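Local coordinates for solute-binding periplasmic protein of iron/siderophore ABC transporter (Yersinia pestis, PDB 6B2X), which probably captures an iron-siderophore complex in the periplasm and delivers it to an ABC transporter for uptake, at residues A53-I58 against P130-F135; R57-E62 against R80-Q85; I275-G280 against H325-W330; V291-Q296 against S377-I382. All coordinates share one frame; numbering follows the deposited sequence.

Two pairs of contacts mark the two lobes of the binding protein. Interactions 1 and 2, with centres about 8 Å apart, share Arg57 and Ile58 and join strand 58-60 to its neighbours on both flanks in the parallel sheet. Interactions 3 and 4, centres about 12 Å apart, meet in the mixed sheet, where Tyr380 O accepts a probable hydrogen bond from Trp330 N. Between the pairs, interactions 2 and 3 are about 32 Å apart by centres and 13 Å by nearest atoms. A bound sodium ion lies about 7 Å from the side chains of Trp330 and Tyr380 and about 10 Å from that of Trp84, too far for any of the three to coordinate it.

Interaction 1 (A53-I58 against P130-F135); sequences AKVERI and PDIAIF
Asp131 turns its carboxylate toward the backbone between Lys54 and Arg57 and collects the donors offered there. OD2 takes the amide of Glu56, with Glu56 N 2.8 Å from Asp131 OD2 and the N-H aimed almost straight at the oxygen (170°), arriving on the anti side and somewhat out of the carboxylate plane. The next amide leans on the same oxygen, but the bond from Arg57 N to Asp131 OD2, at 3.0 Å, is bent and weak. OD1 has other partners. A water that donates to Lys54 O also gives it a weak bond, and Arg57 NH2 stands 3.2 Å from Asp131 OD1. This salt bridge rests on charge alone: the carboxylate sits over one face of the guanidinium, the two planes are 61° apart, and no N-H points at the oxygen. The guanidinium finds a directed bond through NE, to the carbonyl of Asn129. In the other direction Arg57 O accepts Asp131 N at 2.8 Å, with a long, weak addition from Ile132 N.

Beside these polar contacts, Ile58 and Ile132 form a parallel bridge with their side chains on the same face of the sheet. Ile132 CG2 reaches Ile58 CG1 at 3.7 Å and Val55 CG1 at 3.8 Å, while Ala182 and Leu183 pack against Ile132. One aspartate thus ties the irregular lead-in of strand 58-60 to the start of strand 132-136, and its two amides, water and arginine would be expected to favour the ionised carboxylate.

Interaction 2 (R57-E62 against R80-Q85); sequences RILLGE and RIVGWQ
Ile58 and Leu60 pair with Ile81 and Trp84 as the two parallel strands of a beta-alpha-beta unit, the connecting helix being 66-72; the strand axes diverge by only 10°. Four backbone bonds alternate between them. The shortest runs from Ile58 N to Arg80 O, at 2.6 Å, and Ile58 O in turn accepts Val82 N. Further along, Leu60 N donates to Gly83 O at 2.8 Å, and Gln85 N donates to Leu60 O. Two residue steps from Ile58 to Leu60 are matched by three from Ile81 to Trp84, which leaves Val82 as an extra residue, its side chain turned along the contact.

Around this backbone the side chains pack. Leu60 CD1 meets Ile81 CD1 at 3.9 Å, the two chains crossing at about a right angle, and the same methyl lies at the edge of the Trp84 indole, near its plane. The indole itself is swung away from Leu60 by a first torsion that sets CG between the backbone N and the carbonyl carbon (chi1 48°), and it meets the ring of Phe88. At the other end Ile58 CD1 rests over one face of the Arg80 guanidinium, offset toward the rim. Where the strands begin, Arg57 lays its aliphatic stem against Val82, with Arg57 CG 3.5 Å from Val82 CG1.

A second shell holds these groups in place. Val69 of helix 66-72 packs on both Leu60 and Ile81. The Arg80 guanidinium is tethered by a salt bridge to Glu73, and its NH1 bonds to Val55 O and Leu183 O.

Interaction 3 (I275-G280 against H325-W330); sequences IYIASG and HSYAIW
The ring of Tyr327 has Tyr276 O at its edge, near its plane, with Tyr327 CD1 3.3 Å from that oxygen, and Ile275 CG2 comes obliquely to within 3.4 Å of Tyr327 CE1. Trp349 of helix 340-350 stacks on the same ring, and Tyr327 OH lies in plane at the edge of the His325 ring. On the opposite surface of the sheet the Tyr276 ring is approached obliquely by Ser326 OG, which lies 3.2 Å from Tyr276 CB but bonds, weakly, to Ala320 O. Trp330 points away from strand 275-280 and is met edge-to-face by Tyr333 and Tyr380.

The backbones beneath are parallel and in continuous register from Tyr276-Ser326 to Gly280-Trp330. Tyr276 N bonds His325 O at 3.0 Å, Ala278 N reaches Tyr327 O at 2.9 Å, and Ile329 N reaches Ala278 O at 2.8 Å. The bond from Tyr327 N to Tyr276 O is bent and weak, and that from Gly280 N to Ile329 O is stretched to 3.3 Å. Ile277 and Ile329 lie side by side on the Tyr327 face, their CG2 methyls 3.9 Å apart.

Strand 217-221 flanks strand 275-280, and helix 340-350 covers the Ile277 face. Ser279 OG, on that face, bonds to His331 ND1 and Arg223 N. Parallel strands at the heart of a sheet with helices packed against it fit the alpha/beta lobe of a siderophore-type periplasmic binding protein.

Interaction 4 (V291-Q296 against S377-I382); sequences VVLGAQ and SGTYWI
Leu293 lies along the backbone of Thr379 and Tyr380, just ahead of an isolated antiparallel bridge in which Gly294 and Thr379 form a hydrogen-bonded pair. Its CB is 3.6 Å from Thr379 O, and CG, set beside the Leu293 backbone N (chi1 -71°), stays near the same carbonyl. An extended second torsion (chi2 175°) then carries CD1 on to Tyr380 O at 3.5 Å, while CD2 stays on Thr379 O at 3.4 Å. CD1 also packs on the backbone of Ile329 and Trp330 in the neighbouring strand. Ala302 of helix 299-309 also packs on this leucine.

The bridge itself has both bonds, Gly294 N to Thr379 O at 2.9 Å and Thr379 N to Gly294 O at 3.0 Å. Gly378, at positive phi, brings its CA close against Gly294 O. Ser377 OG is modelled 2.5 Å from Ala295 O, as its donor, but so short a length is doubtful. The bridge thus fastens the loop before helix 299-309 to the lead-in of strand 381-383, the antiparallel edge of the mixed sheet. Gln94 bonds Leu293 O and Gln296 N. The Tyr380 ring has Gly294 O over one face, and at its far end Tyr380 OH lies 3.2 Å from Ala295 CB.

Interaction 1 (A53-I58 against P130-F135)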
# COMPACT_ATOMS: atom_id res chain seq x y z
N ALA A 53 25.38 12.75 8.04
CA ALA A 53 25.94 11.60 8.72
C ALA A 53 25.04 11.13 9.84
O ALA A 53 24.98 9.93 10.14
CB ALA A 53 27.34 11.95 9.25
N LYS A 54 24.31 12.05 10.47
CA LYS A 54 23.41 11.74 11.57
C LYS A 54 21.98 12.02 11.14
O LYS A 54 21.66 13.12 10.69
CB LYS A 54 23.75 12.55 12.82
CG LYS A 54 24.98 12.03 13.58
CD LYS A 54 24.77 12.07 15.09
CE LYS A 54 23.58 11.20 15.53
NZ LYS A 54 23.92 9.75 15.73
N VAL A 55 21.11 11.01 11.28
CA VAL A 55 19.69 11.17 11.00
C VAL A 55 18.93 10.66 12.22
O VAL A 55 18.91 9.46 12.48
CB VAL A 55 19.24 10.42 9.73
CG1 VAL A 55 17.74 10.59 9.54
CG2 VAL A 55 20.02 10.91 8.52
N GLU A 56 18.32 11.57 12.97
CA GLU A 56 17.48 11.19 14.10
C GLU A 56 16.13 11.88 14.11
O GLU A 56 15.29 11.53 14.95
CB GLU A 56 18.20 11.45 15.44
CG GLU A 56 19.41 10.52 15.76
CD GLU A 56 19.11 9.01 15.65
OE1 GLU A 56 18.33 8.48 16.48
OE2 GLU A 56 19.69 8.34 14.75
N ARG A 57 15.88 12.82 13.21
CA ARG A 57 14.62 13.57 13.18
C ARG A 57 14.07 13.52 11.76
O ARG A 57 14.52 14.28 10.90
CB ARG A 57 14.83 15.01 13.65
CG ARG A 57 15.20 15.10 15.15
CD ARG A 57 15.36 16.56 15.60
NE ARG A 57 16.54 17.16 14.97
CZ ARG A 57 17.79 16.98 15.38
NH1 ARG A 57 18.06 16.22 16.45
NH2 ARG A 57 18.79 17.56 14.72
N ILE A 58 13.09 12.65 11.52
CA ILE A 58 12.53 12.44 10.19
C ILE A 58 11.16 13.09 10.09
O ILE A 58 10.27 12.86 10.93
CB ILE A 58 12.45 10.94 9.84
CG1 ILE A 58 13.86 10.34 9.74
CG2 ILE A 58 11.74 10.76 8.51
CD1 ILE A 58 13.95 8.89 10.23
N PRO A 130 14.35 19.24 11.54
CA PRO A 130 14.46 17.89 10.99
C PRO A 130 15.79 17.67 10.28
O PRO A 130 16.34 18.57 9.64
CB PRO A 130 13.31 17.84 9.98
CG PRO A 130 13.27 19.26 9.45
CD PRO A 130 13.61 20.14 10.65
N ASP A 131 16.29 16.43 10.37
CA ASP A 131 17.49 16.06 9.62
C ASP A 131 17.18 15.71 8.18
O ASP A 131 18.04 15.89 7.30
CB ASP A 131 18.16 14.87 10.28
CG ASP A 131 18.60 15.18 11.64
OD1 ASP A 131 19.10 16.32 11.81
OD2 ASP A 131 18.41 14.34 12.55
N ILE A 132 15.98 15.21 7.91
CA ILE A 132 15.62 14.75 6.57
C ILE A 132 14.10 14.74 6.46
O ILE A 132 13.39 14.74 7.46
CB ILE A 132 16.25 13.36 6.31
CG1 ILE A 132 16.39 13.10 4.80
CG2 ILE A 132 15.47 12.26 7.02
CD1 ILE A 132 17.17 11.84 4.48
N ALA A 133 13.60 14.77 5.23
CA ALA A 133 12.17 14.68 4.98
C ALA A 133 11.94 13.69 3.86
O ALA A 133 12.72 13.62 2.91
CB ALA A 133 11.57 16.04 4.62
N ILE A 134 10.86 12.91 3.98
CA ILE A 134 10.51 11.91 2.98
C ILE A 134 9.18 12.30 2.36
O ILE A 134 8.21 12.58 3.07
CB ILE A 134 10.40 10.51 3.60
CG1 ILE A 134 11.64 10.16 4.42
CG2 ILE A 134 10.11 9.50 2.48
CD1 ILE A 134 12.94 10.22 3.63
N PHE A 135 9.13 12.28 1.03
CA PHE A 135 7.91 12.51 0.28
C PHE A 135 7.71 11.37 -0.73
O PHE A 135 8.66 10.67 -1.11
CB PHE A 135 7.93 13.88 -0.46
CG PHE A 135 7.81 15.08 0.45
CD1 PHE A 135 8.88 15.47 1.25
CD2 PHE A 135 6.62 15.79 0.53
CE1 PHE A 135 8.77 16.56 2.10
CE2 PHE A 135 6.50 16.89 1.37
CZ PHE A 135 7.57 17.28 2.16
O HOH W 1 21.43 15.89 10.37

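Interaction 2 (R57-E62 against R80-Q85)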
# COMPACT_ATOMS: atom_id res chain seq x y z
N ARG A 57 15.88 12.82 13.21
CA ARG A 57 14.62 13.57 13.18
C ARG A 57 14.07 13.52 11.76
O ARG A 57 14.52 14.28 10.90
CB ARG A 57 14.83 15.01 13.65
CG ARG A 57 15.20 15.10 15.15
CD ARG A 57 15.36 16.56 15.60
NE ARG A 57 16.54 17.16 14.97
CZ ARG A 57 17.79 16.98 15.38
NH1 ARG A 57 18.06 16.22 16.45
NH2 ARG A 57 18.79 17.56 14.72
N ILE A 58 13.09 12.65 11.52
CA ILE A 58 12.53 12.44 10.19
C ILE A 58 11.16 13.09 10.09
O ILE A 58 10.27 12.86 10.93
CB ILE A 58 12.45 10.94 9.84
CG1 ILE A 58 13.86 10.34 9.74
CG2 ILE A 58 11.74 10.76 8.51
CD1 ILE A 58 13.95 8.89 10.23
N LEU A 59 10.97 13.88 9.05
CA LEU A 59 9.68 14.45 8.69
C LEU A 59 9.03 13.58 7.62
O LEU A 59 9.70 13.18 6.65
CB LEU A 59 9.87 15.86 8.15
CG LEU A 59 8.98 17.01 8.56
CD1 LEU A 59 9.00 17.18 10.05
CD2 LEU A 59 9.49 18.27 7.87
N LEU A 60 7.74 13.29 7.77
CA LEU A 60 7.01 12.49 6.77
C LEU A 60 5.97 13.39 6.11
O LEU A 60 4.92 13.70 6.69
CB LEU A 60 6.37 11.27 7.41
CG LEU A 60 7.36 10.31 8.07
CD1 LEU A 60 6.60 9.13 8.58
CD2 LEU A 60 8.44 9.84 7.10
N GLY A 61 6.25 13.78 4.86
CA GLY A 61 5.34 14.66 4.13
C GLY A 61 4.06 13.99 3.70
O GLY A 61 3.14 14.68 3.24
N GLU A 62 3.98 12.67 3.79
CA GLU A 62 2.71 11.97 3.73
C GLU A 62 2.78 10.95 4.83
O GLU A 62 3.72 10.14 4.85
CB GLU A 62 2.46 11.30 2.37
CG GLU A 62 2.22 12.27 1.20
CD GLU A 62 3.47 12.54 0.38
OE1 GLU A 62 3.75 13.73 0.09
OE2 GLU A 62 4.17 11.58 -0.01
N ARG A 80 12.10 8.32 15.70
CA ARG A 80 12.74 9.29 14.82
C ARG A 80 11.75 10.13 14.01
O ARG A 80 12.18 11.03 13.27
CB ARG A 80 13.72 8.58 13.87
CG ARG A 80 14.94 7.95 14.56
CD ARG A 80 16.10 7.71 13.58
NE ARG A 80 15.85 6.58 12.67
CZ ARG A 80 16.60 6.30 11.60
NH1 ARG A 80 17.65 7.04 11.30
NH2 ARG A 80 16.31 5.26 10.82
N ILE A 81 10.46 9.85 14.11
CA ILE A 81 9.43 10.66 13.46
C ILE A 81 9.20 11.91 14.31
O ILE A 81 8.63 11.82 15.40
CB ILE A 81 8.13 9.87 13.27
CG1 ILE A 81 8.37 8.45 12.72
CG2 ILE A 81 7.19 10.65 12.40
CD1 ILE A 81 9.12 8.41 11.43
N VAL A 82 9.65 13.07 13.83
CA VAL A 82 9.39 14.32 14.55
C VAL A 82 8.22 15.08 13.96
O VAL A 82 7.94 16.20 14.42
CB VAL A 82 10.63 15.24 14.62
CG1 VAL A 82 11.76 14.56 15.39
CG2 VAL A 82 11.07 15.63 13.25
N GLY A 83 7.53 14.53 12.97
CA GLY A 83 6.41 15.21 12.35
C GLY A 83 5.94 14.46 11.14
O GLY A 83 6.76 13.99 10.33
N TRP A 84 4.64 14.32 10.98
CA TRP A 84 4.09 13.76 9.77
C TRP A 84 2.81 14.48 9.37
O TRP A 84 2.05 14.98 10.20
CB TRP A 84 3.82 12.25 9.92
CG TRP A 84 3.09 11.87 11.14
CD1 TRP A 84 2.25 12.66 11.92
CD2 TRP A 84 3.05 10.57 11.72
NE1 TRP A 84 1.75 11.93 12.96
CE2 TRP A 84 2.22 10.65 12.87
CE3 TRP A 84 3.67 9.36 11.42
CZ2 TRP A 84 1.99 9.55 13.69
CZ3 TRP A 84 3.45 8.27 12.22
CH2 TRP A 84 2.62 8.37 13.36
N GLN A 85 2.59 14.52 8.07
CA GLN A 85 1.28 14.85 7.55
C GLN A 85 0.28 13.85 8.13
O GLN A 85 0.65 12.72 8.49
CB GLN A 85 1.33 14.81 6.02
CG GLN A 85 0.17 15.45 5.32
CD GLN A 85 -0.72 14.44 4.72
OE1 GLN A 85 -0.77 13.32 5.20
NE2 GLN A 85 -1.41 14.79 3.63

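Interaction 3 (I275-G280 against H325-W330)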
# COMPACT_ATOMS: atom_id res chain seq x y z
N ILE A 275 -12.37 -12.99 -12.51
CA ILE A 275 -12.13 -12.67 -11.11
C ILE A 275 -12.56 -11.23 -10.83
O ILE A 275 -12.30 -10.32 -11.63
CB ILE A 275 -10.64 -12.87 -10.73
CG1 ILE A 275 -10.10 -14.16 -11.33
CG2 ILE A 275 -10.46 -12.87 -9.21
CD1 ILE A 275 -10.56 -15.43 -10.61
N TYR A 276 -13.25 -11.04 -9.70
CA TYR A 276 -13.64 -9.72 -9.21
C TYR A 276 -12.90 -9.39 -7.92
O TYR A 276 -12.71 -10.26 -7.05
CB TYR A 276 -15.15 -9.63 -8.95
CG TYR A 276 -15.52 -8.27 -8.41
CD1 TYR A 276 -15.70 -7.19 -9.27
CD2 TYR A 276 -15.61 -8.04 -7.04
CE1 TYR A 276 -16.01 -5.93 -8.78
CE2 TYR A 276 -15.92 -6.77 -6.55
CZ TYR A 276 -16.12 -5.72 -7.42
OH TYR A 276 -16.42 -4.46 -6.94
N ILE A 277 -12.49 -8.12 -7.79
CA ILE A 277 -11.64 -7.67 -6.70
C ILE A 277 -11.99 -6.23 -6.35
O ILE A 277 -11.89 -5.34 -7.19
CB ILE A 277 -10.14 -7.75 -7.05
CG1 ILE A 277 -9.68 -9.20 -7.29
CG2 ILE A 277 -9.31 -7.10 -5.93
CD1 ILE A 277 -8.16 -9.34 -7.57
N ALA A 278 -12.38 -5.98 -5.10
CA ALA A 278 -12.70 -4.64 -4.62
C ALA A 278 -11.71 -4.24 -3.52
O ALA A 278 -11.30 -5.07 -2.70
CB ALA A 278 -14.12 -4.57 -4.08
N SER A 279 -11.33 -2.97 -3.51
CA SER A 279 -10.40 -2.48 -2.51
C SER A 279 -11.07 -1.46 -1.61
O SER A 279 -11.91 -0.67 -2.06
CB SER A 279 -9.14 -1.88 -3.15
OG SER A 279 -9.27 -0.47 -3.34
N GLY A 280 -10.70 -1.48 -0.34
CA GLY A 280 -11.18 -0.50 0.60
C GLY A 280 -10.48 -0.68 1.92
O GLY A 280 -9.86 -1.71 2.18
N HIS A 325 -15.99 -16.23 -7.15
CA HIS A 325 -14.70 -15.70 -7.59
C HIS A 325 -14.65 -14.19 -7.38
O HIS A 325 -14.28 -13.44 -8.28
CB HIS A 325 -14.45 -16.07 -9.07
CG HIS A 325 -14.39 -17.55 -9.31
ND1 HIS A 325 -15.19 -18.18 -10.24
CD2 HIS A 325 -13.63 -18.52 -8.75
CE1 HIS A 325 -14.93 -19.48 -10.23
NE2 HIS A 325 -13.99 -19.71 -9.34
N SER A 326 -15.03 -13.73 -6.18
CA SER A 326 -14.99 -12.32 -5.83
C SER A 326 -14.21 -12.15 -4.55
O SER A 326 -14.20 -13.03 -3.68
CB SER A 326 -16.39 -11.74 -5.69
OG SER A 326 -16.93 -11.43 -6.97
N TYR A 327 -13.50 -11.02 -4.44
CA TYR A 327 -12.52 -10.86 -3.39
C TYR A 327 -12.39 -9.39 -3.04
O TYR A 327 -12.83 -8.51 -3.79
CB TYR A 327 -11.16 -11.46 -3.79
CG TYR A 327 -11.24 -12.85 -4.41
CD1 TYR A 327 -11.45 -13.01 -5.78
CD2 TYR A 327 -11.09 -14.00 -3.64
CE1 TYR A 327 -11.53 -14.27 -6.35
CE2 TYR A 327 -11.17 -15.27 -4.21
CZ TYR A 327 -11.39 -15.39 -5.57
OH TYR A 327 -11.46 -16.63 -6.18
N ALA A 328 -11.80 -9.12 -1.88
CA ALA A 328 -11.55 -7.76 -1.42
C ALA A 328 -10.13 -7.66 -0.88
O ALA A 328 -9.64 -8.61 -0.26
CB ALA A 328 -12.59 -7.32 -0.36
N ILE A 329 -9.47 -6.53 -1.13
CA ILE A 329 -8.08 -6.34 -0.76
C ILE A 329 -7.94 -4.99 -0.06
O ILE A 329 -8.63 -4.03 -0.40
CB ILE A 329 -7.12 -6.41 -1.99
CG1 ILE A 329 -5.66 -6.36 -1.54
CG2 ILE A 329 -7.42 -5.31 -3.01
CD1 ILE A 329 -5.18 -7.68 -1.04
N TRP A 330 -7.07 -4.95 0.94
CA TRP A 330 -6.85 -3.72 1.71
C TRP A 330 -6.33 -2.64 0.79
O TRP A 330 -5.30 -2.82 0.13
CB TRP A 330 -5.84 -3.98 2.82
CG TRP A 330 -5.73 -2.90 3.85
CD1 TRP A 330 -6.77 -2.29 4.52
CD2 TRP A 330 -4.53 -2.32 4.37
NE1 TRP A 330 -6.28 -1.37 5.42
CE2 TRP A 330 -4.91 -1.37 5.35
CE3 TRP A 330 -3.17 -2.52 4.11
CZ2 TRP A 330 -3.98 -0.63 6.07
CZ3 TRP A 330 -2.25 -1.77 4.81
CH2 TRP A 330 -2.66 -0.83 5.78

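Interaction 4 (V291-Q296 against S377-I382)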
# COMPACT_ATOMS: atom_id res chain seq x y z
N VAL A 291 -15.64 -0.97 1.27
CA VAL A 291 -15.24 -2.23 1.86
C VAL A 291 -14.61 -1.97 3.22
O VAL A 291 -14.00 -0.92 3.45
CB VAL A 291 -14.27 -2.96 0.92
CG1 VAL A 291 -14.26 -4.44 1.22
CG2 VAL A 291 -14.67 -2.69 -0.54
N VAL A 292 -14.76 -2.93 4.12
CA VAL A 292 -14.33 -2.81 5.51
C VAL A 292 -13.17 -3.77 5.72
O VAL A 292 -13.36 -4.99 5.78
CB VAL A 292 -15.49 -3.08 6.49
CG1 VAL A 292 -15.01 -3.09 7.93
CG2 VAL A 292 -16.59 -2.04 6.30
N LEU A 293 -11.97 -3.23 5.80
CA LEU A 293 -10.76 -4.02 6.03
C LEU A 293 -9.81 -3.18 6.88
O LEU A 293 -9.90 -1.95 6.89
CB LEU A 293 -10.07 -4.42 4.71
CG LEU A 293 -10.71 -5.48 3.80
CD1 LEU A 293 -9.93 -5.64 2.50
CD2 LEU A 293 -10.78 -6.83 4.51
N GLY A 294 -8.91 -3.86 7.58
CA GLY A 294 -7.85 -3.18 8.28
C GLY A 294 -7.50 -3.90 9.57
O GLY A 294 -7.99 -4.99 9.87
N ALA A 295 -6.62 -3.26 10.34
CA ALA A 295 -6.04 -3.88 11.53
C ALA A 295 -7.08 -4.26 12.57
O ALA A 295 -6.79 -5.12 13.40
CB ALA A 295 -5.00 -2.95 12.17
N GLN A 296 -8.28 -3.65 12.54
CA GLN A 296 -9.29 -3.88 13.57
C GLN A 296 -10.56 -4.53 13.02
O GLN A 296 -11.60 -4.48 13.68
CB GLN A 296 -9.66 -2.57 14.28
CG GLN A 296 -8.52 -2.06 15.13
CD GLN A 296 -8.79 -0.70 15.76
OE1 GLN A 296 -9.39 0.19 15.16
NE2 GLN A 296 -8.31 -0.54 16.99
N SER A 377 -2.88 -8.11 13.23
CA SER A 377 -4.26 -8.21 13.66
C SER A 377 -5.15 -7.87 12.48
O SER A 377 -4.69 -7.45 11.41
CB SER A 377 -4.55 -7.29 14.86
OG SER A 377 -4.65 -5.94 14.45
N GLY A 378 -6.45 -8.04 12.69
CA GLY A 378 -7.43 -7.66 11.72
C GLY A 378 -7.35 -8.49 10.45
O GLY A 378 -6.76 -9.56 10.38
N THR A 379 -7.98 -7.95 9.41
CA THR A 379 -8.18 -8.68 8.18
C THR A 379 -7.90 -7.74 7.02
O THR A 379 -8.45 -6.63 6.97
CB THR A 379 -9.59 -9.27 8.14
OG1 THR A 379 -10.54 -8.25 8.48
CG2 THR A 379 -9.73 -10.35 9.20
N TYR A 380 -7.01 -8.16 6.12
CA TYR A 380 -6.57 -7.32 5.01
C TYR A 380 -6.95 -7.86 3.64
O TYR A 380 -6.76 -7.15 2.65
CB TYR A 380 -5.04 -7.12 5.07
CG TYR A 380 -4.60 -6.40 6.32
CD1 TYR A 380 -4.60 -5.02 6.37
CD2 TYR A 380 -4.21 -7.10 7.46
CE1 TYR A 380 -4.22 -4.34 7.50
CE2 TYR A 380 -3.80 -6.43 8.61
CZ TYR A 380 -3.82 -5.05 8.62
OH TYR A 380 -3.44 -4.35 9.73
N TRP A 381 -7.47 -9.08 3.56
CA TRP A 381 -8.08 -9.63 2.36
C TRP A 381 -9.21 -10.55 2.79
O TRP A 381 -9.20 -11.07 3.90
CB TRP A 381 -7.07 -10.40 1.51
CG TRP A 381 -6.29 -11.40 2.30
CD1 TRP A 381 -6.66 -12.67 2.63
CD2 TRP A 381 -4.99 -11.19 2.87
NE1 TRP A 381 -5.67 -13.27 3.37
CE2 TRP A 381 -4.63 -12.39 3.53
CE3 TRP A 381 -4.10 -10.12 2.88
CZ2 TRP A 381 -3.42 -12.53 4.19
CZ3 TRP A 381 -2.90 -10.27 3.53
CH2 TRP A 381 -2.56 -11.47 4.18
N ILE A 382 -10.18 -10.74 1.90
CA ILE A 382 -11.29 -11.64 2.20
C ILE A 382 -11.86 -12.18 0.89
O ILE A 382 -11.77 -11.54 -0.16
CB ILE A 382 -12.37 -10.92 3.05
CG1 ILE A 382 -13.10 -11.94 3.92
CG2 ILE A 382 -13.28 -10.08 2.17
CD1 ILE A 382 -12.14 -12.85 4.72